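Local structure of fatty acid amide hydrolase (Candida albicans, 6KVR) at residues L84-L89 against S246-G251; F197-S202 against G238-Y243. The protein probably hydrolyses amides of monocarboxylic acids to the carboxylate and ammonium, as a member of the amidase signature family. All coordinates share one frame; numbering follows the deposited sequence.

Contact 1: L84-L89 against S246-G251; sequences LSATEL and SAIGVG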
ATOM      1  N   LEU A  84     -34.524  -2.742  14.090  1.00 32.41           N
ATOM      2  CA  LEU A  84     -33.984  -1.393  14.111  1.00 36.83           C
ATOM      3  C   LEU A  84     -32.558  -1.441  13.571  1.00 37.02           C
ATOM      4  O   LEU A  84     -31.842  -2.421  13.790  1.00 30.89           O
ATOM      5  CB  LEU A  84     -33.960  -0.847  15.536  1.00 37.40           C
ATOM      6  CG  LEU A  84     -35.165  -0.216  16.217  1.00 42.22           C
ATOM      7  CD1 LEU A  84     -34.749   0.165  17.642  1.00 38.27           C
ATOM      8  CD2 LEU A  84     -35.744   0.956  15.434  1.00 45.38           C
ATOM      9  N   SER A  85     -32.141  -0.379  12.877  1.00 35.51           N
ATOM     10  CA  SER A  85     -30.746  -0.301  12.464  1.00 34.85           C
ATOM     11  C   SER A  85     -29.843  -0.245  13.688  1.00 38.29           C
ATOM     12  O   SER A  85     -30.246   0.200  14.767  1.00 37.56           O
ATOM     13  CB  SER A  85     -30.494   0.926  11.593  1.00 37.64           C
ATOM     14  OG  SER A  85     -30.409   2.088  12.400  1.00 38.72           O
ATOM     15  N   ALA A  86     -28.603  -0.709  13.513  1.00 36.11           N
ATOM     16  CA  ALA A  86     -27.618  -0.590  14.582  1.00 34.55           C
ATOM     17  C   ALA A  86     -27.434   0.864  15.004  1.00 34.66           C
ATOM     18  O   ALA A  86     -27.189   1.147  16.184  1.00 34.31           O
ATOM     19  CB  ALA A  86     -26.288  -1.196  14.130  1.00 35.51           C
ATOM     20  N   THR A  87     -27.557   1.797  14.060  1.00 29.84           N
ATOM     21  CA  THR A  87     -27.447   3.209  14.398  1.00 37.94           C
ATOM     22  C   THR A  87     -28.494   3.613  15.433  1.00 34.57           C
ATOM     23  O   THR A  87     -28.160   4.192  16.468  1.00 35.51           O
ATOM     24  CB  THR A  87     -27.563   4.060  13.134  1.00 37.65           C
ATOM     25  OG1 THR A  87     -26.589   3.623  12.179  1.00 39.69           O
ATOM     26  CG2 THR A  87     -27.296   5.523  13.451  1.00 40.73           C
ATOM     27  N   GLU A  88     -29.765   3.287  15.189  1.00 41.01           N
ATOM     28  CA  GLU A  88     -30.799   3.688  16.142  1.00 42.12           C
ATOM     29  C   GLU A  88     -30.794   2.819  17.406  1.00 41.78           C
ATOM     30  O   GLU A  88     -31.075   3.333  18.496  1.00 41.87           O
ATOM     31  CB  GLU A  88     -32.169   3.700  15.454  1.00 45.75           C
ATOM     32  CG  GLU A  88     -32.512   2.481  14.609  1.00 49.50           C
ATOM     33  CD  GLU A  88     -33.621   2.764  13.567  1.00 60.98           C
ATOM     34  OE1 GLU A  88     -33.725   2.011  12.558  1.00 60.59           O
ATOM     35  OE2 GLU A  88     -34.404   3.722  13.772  1.00 66.18           O
ATOM     36  N   LEU A  89     -30.435   1.529  17.304  1.00 34.72           N
ATOM     37  CA  LEU A  89     -30.147   0.750  18.509  1.00 36.17           C
ATOM     38  C   LEU A  89     -29.084   1.428  19.374  1.00 41.88           C
ATOM     39  O   LEU A  89     -29.196   1.464  20.609  1.00 39.05           O
ATOM     40  CB  LEU A  89     -29.681  -0.652  18.133  1.00 34.63           C
ATOM     41  CG  LEU A  89     -30.679  -1.744  17.773  1.00 42.17           C
ATOM     42  CD1 LEU A  89     -29.895  -2.992  17.417  1.00 38.56           C
ATOM     43  CD2 LEU A  89     -31.673  -2.025  18.901  1.00 39.67           C
ATOM     44  N   SER A 246     -27.992 -10.923  13.504  1.00 25.93           N
ATOM     45  CA  SER A 246     -27.118  -9.980  14.179  1.00 25.51           C
ATOM     46  C   SER A 246     -27.348  -8.609  13.557  1.00 30.58           C
ATOM     47  O   SER A 246     -27.952  -8.487  12.491  1.00 27.67           O
ATOM     48  CB  SER A 246     -25.640 -10.399  14.081  1.00 30.34           C
ATOM     49  OG  SER A 246     -25.170 -10.290  12.752  1.00 25.38           O
ATOM     50  N   ALA A 247     -26.829  -7.574  14.218  1.00 29.22           N
ATOM     51  CA  ALA A 247     -27.022  -6.208  13.742  1.00 29.51           C
ATOM     52  C   ALA A 247     -25.985  -5.788  12.699  1.00 34.33           C
ATOM     53  O   ALA A 247     -26.300  -5.004  11.788  1.00 31.46           O
ATOM     54  CB  ALA A 247     -26.988  -5.238  14.931  1.00 29.02           C
ATOM     55  N   ILE A 248     -24.740  -6.251  12.844  1.00 27.06           N
ATOM     56  CA  ILE A 248     -23.693  -6.055  11.849  1.00 27.87           C
ATOM     57  C   ILE A 248     -22.866  -7.330  11.801  1.00 28.65           C
ATOM     58  O   ILE A 248     -22.695  -8.015  12.814  1.00 29.25           O
ATOM     59  CB  ILE A 248     -22.781  -4.843  12.158  1.00 25.23           C
ATOM     60  CG1 ILE A 248     -23.600  -3.593  12.451  1.00 26.93           C
ATOM     61  CG2 ILE A 248     -21.825  -4.566  10.995  1.00 28.56           C
ATOM     62  CD1 ILE A 248     -22.762  -2.371  12.826  1.00 32.38           C
ATOM     63  N   GLY A 249     -22.374  -7.659  10.609  1.00 26.15           N
ATOM     64  CA  GLY A 249     -21.428  -8.748  10.459  1.00 28.55           C
ATOM     65  C   GLY A 249     -20.091  -8.269   9.920  1.00 25.42           C
ATOM     66  O   GLY A 249     -20.013  -7.234   9.255  1.00 27.91           O
ATOM     67  N   VAL A 250     -19.032  -9.013  10.203  1.00 26.65           N
ATOM     68  CA  VAL A 250     -17.684  -8.688   9.746  1.00 26.68           C
ATOM     69  C   VAL A 250     -17.178  -9.855   8.912  1.00 25.83           C
ATOM     70  O   VAL A 250     -17.143 -10.995   9.391  1.00 29.41           O
ATOM     71  CB  VAL A 250     -16.731  -8.408  10.916  1.00 27.16           C
ATOM     72  CG1 VAL A 250     -15.380  -7.835  10.394  1.00 27.25           C
ATOM     73  CG2 VAL A 250     -17.373  -7.446  11.883  1.00 24.91           C
ATOM     74  N   GLY A 251     -16.797  -9.574   7.670  1.00 28.75           N
ATOM     75  CA  GLY A 251     -16.205 -10.580   6.807  1.00 27.68           C
ATOM     76  C   GLY A 251     -14.890 -10.125   6.193  1.00 26.96           C
ATOM     77  O   GLY A 251     -14.327  -9.102   6.584  1.00 25.45           O
TER
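I248 meets the first turn of helix 86-94 through A86, and its side chain approaches by steps. The CB stands off from the helix. There the branches part: CG2 is anti to the backbone N and faces elsewhere, whereas CG1 lies beside that N, anti to the carbonyl carbon (chi1 -50°), which directs the longer arm to the helix. CG1 comes to 4.0 Å from A86 CB. The chain then runs extended (chi2 177°), and CD1 also meets the same methyl, A86 CB, at 3.9 Å, so the alanine methyl lies alongside the CG1-CD1 bond. A second apolar pair flanks this one: A247 CB and A86 CB face each other at 4.2 Å, and the A247 methyl is approached more loosely by L89 CD1, nearly one turn further along the helix, at 4.4 Å. No hydrogen bond crosses the interface, which is small, buried and wholly aliphatic. S85 and E88 form a capping box at the helix start. E88 N donates to S85 OG (3.1 Å), while E88 OE1 accepts from S85 N through its anti lone pair (2.9 Å, 164°). D305, from helix 303-317, adds hydrogen bonds to A86 N and T87 OG1, and W309 of the same helix touches I248. F107 of helix 100-118 packs on both L89 and A247. Strand 248-253 pairs with strand 155-158 on one edge and with strand 295-300 on the other, so the contact sets the start of helix 86-94 against an interior strand of the mixed sheet, with helices 100-118 and 303-317 also packing on it.

Contact 2: F197-S202 against G238-Y243; sequences FYVRTS and GAIVGY
I240 joins helix 235-243 to strand 199-201, each of its two branches taking one strand side chain. Two apolar contacts carry the pairing. The long branch, with CG1 anti to the backbone N (chi1 -171°) and an extended continuation, brings CD1 tip to tip with V199 CG1 at 3.8 Å. The short branch, CG2, meets T201 CG2 at 4.0 Å, where the two side chains cross at about a right angle. V199 and T201, two residues apart on the strand, both point toward the helix, and I240 therefore bridges two alternate side chains on one face of the sheet. V199 CG1 has a second neighbour: it lies 3.7 Å above one face of the Y198 ring, displaced toward the rim.

This is helix-on-sheet packing in the α/β core of the amidase signature fold. Strand 199-201 runs parallel to strand 155-158, whose last residue is K158, predicted to belong to the charge relay system; the side chain of T201 lies about 4 Å from that of K158.

Polar interactions run past the apolar pairs, and none joins the two segments directly. The hydroxyl OG1 of T201 lies in hydrogen-bonding range of both E237 OE2, its strongest partner, and L157 O, which probably share its one proton, while its methyl CG2 is turned to I240. R200, on the other side of the strand, makes a salt bridge with E123, and its guanidinium group is also hydrogen-bonded to backbone oxygens of E159 and I167. Y198 OH is hydrogen-bonded to G245 O, and the Y198 ring sits edge-to-face with F104.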
ATOM      1  N   PHE A 197     -20.206  -9.942  21.498  1.00 28.81           N
ATOM      2  CA  PHE A 197     -19.919 -11.107  20.660  1.00 29.36           C
ATOM      3  C   PHE A 197     -20.577 -12.362  21.212  1.00 28.12           C
ATOM      4  O   PHE A 197     -20.692 -12.535  22.426  1.00 28.77           O
ATOM      5  CB  PHE A 197     -18.415 -11.366  20.555  1.00 26.03           C
ATOM      6  CG  PHE A 197     -17.629 -10.196  20.040  1.00 27.20           C
ATOM      7  CD1 PHE A 197     -18.068  -9.466  18.945  1.00 29.62           C
ATOM      8  CD2 PHE A 197     -16.427  -9.840  20.639  1.00 26.11           C
ATOM      9  CE1 PHE A 197     -17.312  -8.390  18.451  1.00 25.48           C
ATOM     10  CE2 PHE A 197     -15.668  -8.774  20.150  1.00 28.59           C
ATOM     11  CZ  PHE A 197     -16.111  -8.053  19.069  1.00 25.99           C
ATOM     12  N   TYR A 198     -20.943 -13.275  20.304  1.00 26.61           N
ATOM     13  CA  TYR A 198     -21.696 -14.461  20.697  1.00 27.73           C
ATOM     14  C   TYR A 198     -21.703 -15.564  19.642  1.00 26.01           C
ATOM     15  O   TYR A 198     -21.983 -16.716  19.980  1.00 31.71           O
ATOM     16  CB  TYR A 198     -23.148 -14.078  21.040  1.00 28.80           C
ATOM     17  CG  TYR A 198     -23.893 -13.380  19.920  1.00 25.08           C
ATOM     18  CD1 TYR A 198     -23.530 -12.103  19.503  1.00 29.97           C
ATOM     19  CD2 TYR A 198     -24.940 -14.006  19.262  1.00 26.41           C
ATOM     20  CE1 TYR A 198     -24.201 -11.470  18.473  1.00 30.46           C
ATOM     21  CE2 TYR A 198     -25.614 -13.379  18.230  1.00 24.94           C
ATOM     22  CZ  TYR A 198     -25.250 -12.110  17.851  1.00 26.44           C
ATOM     23  OH  TYR A 198     -25.924 -11.478  16.835  1.00 31.96           O
ATOM     24  N   VAL A 199     -21.421 -15.245  18.374  1.00 28.07           N
ATOM     25  CA  VAL A 199     -21.464 -16.233  17.292  1.00 28.93           C
ATOM     26  C   VAL A 199     -20.317 -15.992  16.307  1.00 28.18           C
ATOM     27  O   VAL A 199     -19.989 -14.845  15.976  1.00 25.10           O
ATOM     28  CB  VAL A 199     -22.820 -16.211  16.551  1.00 24.55           C
ATOM     29  CG1 VAL A 199     -23.100 -14.839  15.966  1.00 25.10           C
ATOM     30  CG2 VAL A 199     -22.857 -17.252  15.454  1.00 27.41           C
ATOM     31  N   ARG A 200     -19.704 -17.082  15.845  1.00 24.50           N
ATOM     32  CA  ARG A 200     -18.681 -17.046  14.809  1.00 26.86           C
ATOM     33  C   ARG A 200     -19.168 -17.921  13.668  1.00 29.10           C
ATOM     34  O   ARG A 200     -19.584 -19.065  13.895  1.00 29.14           O
ATOM     35  CB  ARG A 200     -17.313 -17.527  15.331  1.00 26.90           C
ATOM     36  CG  ARG A 200     -16.748 -16.622  16.436  1.00 29.00           C
ATOM     37  CD  ARG A 200     -15.587 -17.264  17.175  1.00 26.42           C
ATOM     38  NE  ARG A 200     -14.387 -17.258  16.353  1.00 25.50           N
ATOM     39  CZ  ARG A 200     -13.332 -18.031  16.570  1.00 29.01           C
ATOM     40  NH1 ARG A 200     -13.297 -18.872  17.586  1.00 23.93           N
ATOM     41  NH2 ARG A 200     -12.274 -17.931  15.765  1.00 22.58           N
ATOM     42  N   THR A 201     -19.120 -17.382  12.454  1.00 29.03           N
ATOM     43  CA  THR A 201     -19.881 -17.895  11.324  1.00 26.98           C
ATOM     44  C   THR A 201     -19.019 -18.714  10.375  1.00 26.79           C
ATOM     45  O   THR A 201     -17.789 -18.604  10.352  1.00 27.37           O
ATOM     46  CB  THR A 201     -20.530 -16.745  10.559  1.00 28.50           C
ATOM     47  OG1 THR A 201     -19.549 -15.726  10.313  1.00 30.48           O
ATOM     48  CG2 THR A 201     -21.676 -16.154  11.376  1.00 30.81           C
ATOM     49  N   SER A 202     -19.703 -19.492   9.543  1.00 26.69           N
ATOM     50  CA  SER A 202     -19.083 -20.508   8.707  1.00 26.77           C
ATOM     51  C   SER A 202     -18.404 -19.906   7.485  1.00 24.67           C
ATOM     52  O   SER A 202     -18.655 -18.763   7.085  1.00 24.22           O
ATOM     53  CB  SER A 202     -20.107 -21.551   8.260  1.00 28.14           C
ATOM     54  OG  SER A 202     -21.121 -20.924   7.483  1.00 32.68           O
ATOM     55  N   GLY A 238     -23.355 -13.749   5.572  1.00 29.33           N
ATOM     56  CA  GLY A 238     -24.467 -13.412   4.698  1.00 26.68           C
ATOM     57  C   GLY A 238     -25.780 -14.001   5.184  1.00 30.40           C
ATOM     58  O   GLY A 238     -26.812 -13.322   5.194  1.00 28.99           O
ATOM     59  N   ALA A 239     -25.756 -15.266   5.610  1.00 26.12           N
ATOM     60  CA  ALA A 239     -26.974 -15.897   6.100  1.00 27.74           C
ATOM     61  C   ALA A 239     -27.500 -15.180   7.340  1.00 30.46           C
ATOM     62  O   ALA A 239     -28.683 -14.829   7.407  1.00 31.07           O
ATOM     63  CB  ALA A 239     -26.724 -17.379   6.393  1.00 24.29           C
ATOM     64  N   ILE A 240     -26.633 -14.936   8.328  1.00 26.14           N
ATOM     65  CA  ILE A 240     -27.126 -14.436   9.612  1.00 29.02           C
ATOM     66  C   ILE A 240     -27.527 -12.967   9.504  1.00 27.75           C
ATOM     67  O   ILE A 240     -28.500 -12.534  10.124  1.00 28.12           O
ATOM     68  CB  ILE A 240     -26.091 -14.671  10.732  1.00 28.81           C
ATOM     69  CG1 ILE A 240     -26.702 -14.343  12.090  1.00 30.77           C
ATOM     70  CG2 ILE A 240     -24.852 -13.787  10.551  1.00 29.35           C
ATOM     71  CD1 ILE A 240     -25.822 -14.756  13.261  1.00 31.42           C
ATOM     72  N   VAL A 241     -26.793 -12.174   8.725  1.00 25.28           N
ATOM     73  CA  VAL A 241     -27.186 -10.782   8.543  1.00 23.50           C
ATOM     74  C   VAL A 241     -28.475 -10.707   7.728  1.00 26.03           C
ATOM     75  O   VAL A 241     -29.430 -10.031   8.120  1.00 28.05           O
ATOM     76  CB  VAL A 241     -26.034  -9.975   7.906  1.00 27.94           C
ATOM     77  CG1 VAL A 241     -26.467  -8.548   7.572  1.00 25.24           C
ATOM     78  CG2 VAL A 241     -24.824  -9.949   8.843  1.00 24.79           C
ATOM     79  N   GLY A 242     -28.543 -11.443   6.608  1.00 26.78           N
ATOM     80  CA  GLY A 242     -29.764 -11.464   5.807  1.00 27.75           C
ATOM     81  C   GLY A 242     -30.998 -11.902   6.582  1.00 30.08           C
ATOM     82  O   GLY A 242     -32.103 -11.430   6.318  1.00 28.70           O
ATOM     83  N   TYR A 243     -30.826 -12.803   7.546  1.00 27.51           N
ATOM     84  CA  TYR A 243     -31.891 -13.231   8.438  1.00 27.00           C
ATOM     85  C   TYR A 243     -32.151 -12.248   9.575  1.00 30.26           C
ATOM     86  O   TYR A 243     -33.191 -12.355  10.229  1.00 30.98           O
ATOM     87  CB  TYR A 243     -31.539 -14.595   9.032  1.00 26.55           C
ATOM     88  CG  TYR A 243     -32.683 -15.343   9.698  1.00 33.29           C
ATOM     89  CD1 TYR A 243     -33.532 -16.156   8.955  1.00 32.26           C
ATOM     90  CD2 TYR A 243     -32.887 -15.275  11.071  1.00 32.81           C
ATOM     91  CE1 TYR A 243     -34.572 -16.862   9.558  1.00 35.16           C
ATOM     92  CE2 TYR A 243     -33.931 -15.989  11.687  1.00 31.07           C
ATOM     93  CZ  TYR A 243     -34.760 -16.774  10.927  1.00 33.39           C
ATOM     94  OH  TYR A 243     -35.786 -17.470  11.529  1.00 34.24           O
TER

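In the fold
After four earlier helices the chain forms helix 86-94, where the larger loop opens, then passes through several helices and strands 123-124 and 155-158 to reach strand 199-201. Contact 2 closes the shorter loop when the chain returns as helix 235-243, after 35 intervening residues. A brief turn leads to strand 248-253, where contact 1 closes the larger loop opened at 84-89. Contact 2 thus lies wholly within the span of contact 1, and the two do not cross. Both reach the same mixed sheet, where strand 155-158 separates strands 199-201 and 248-253. They also touch directly: V241 CG2 packs 3.8 Å from G249 N, linking helix 235-243 to its following strand.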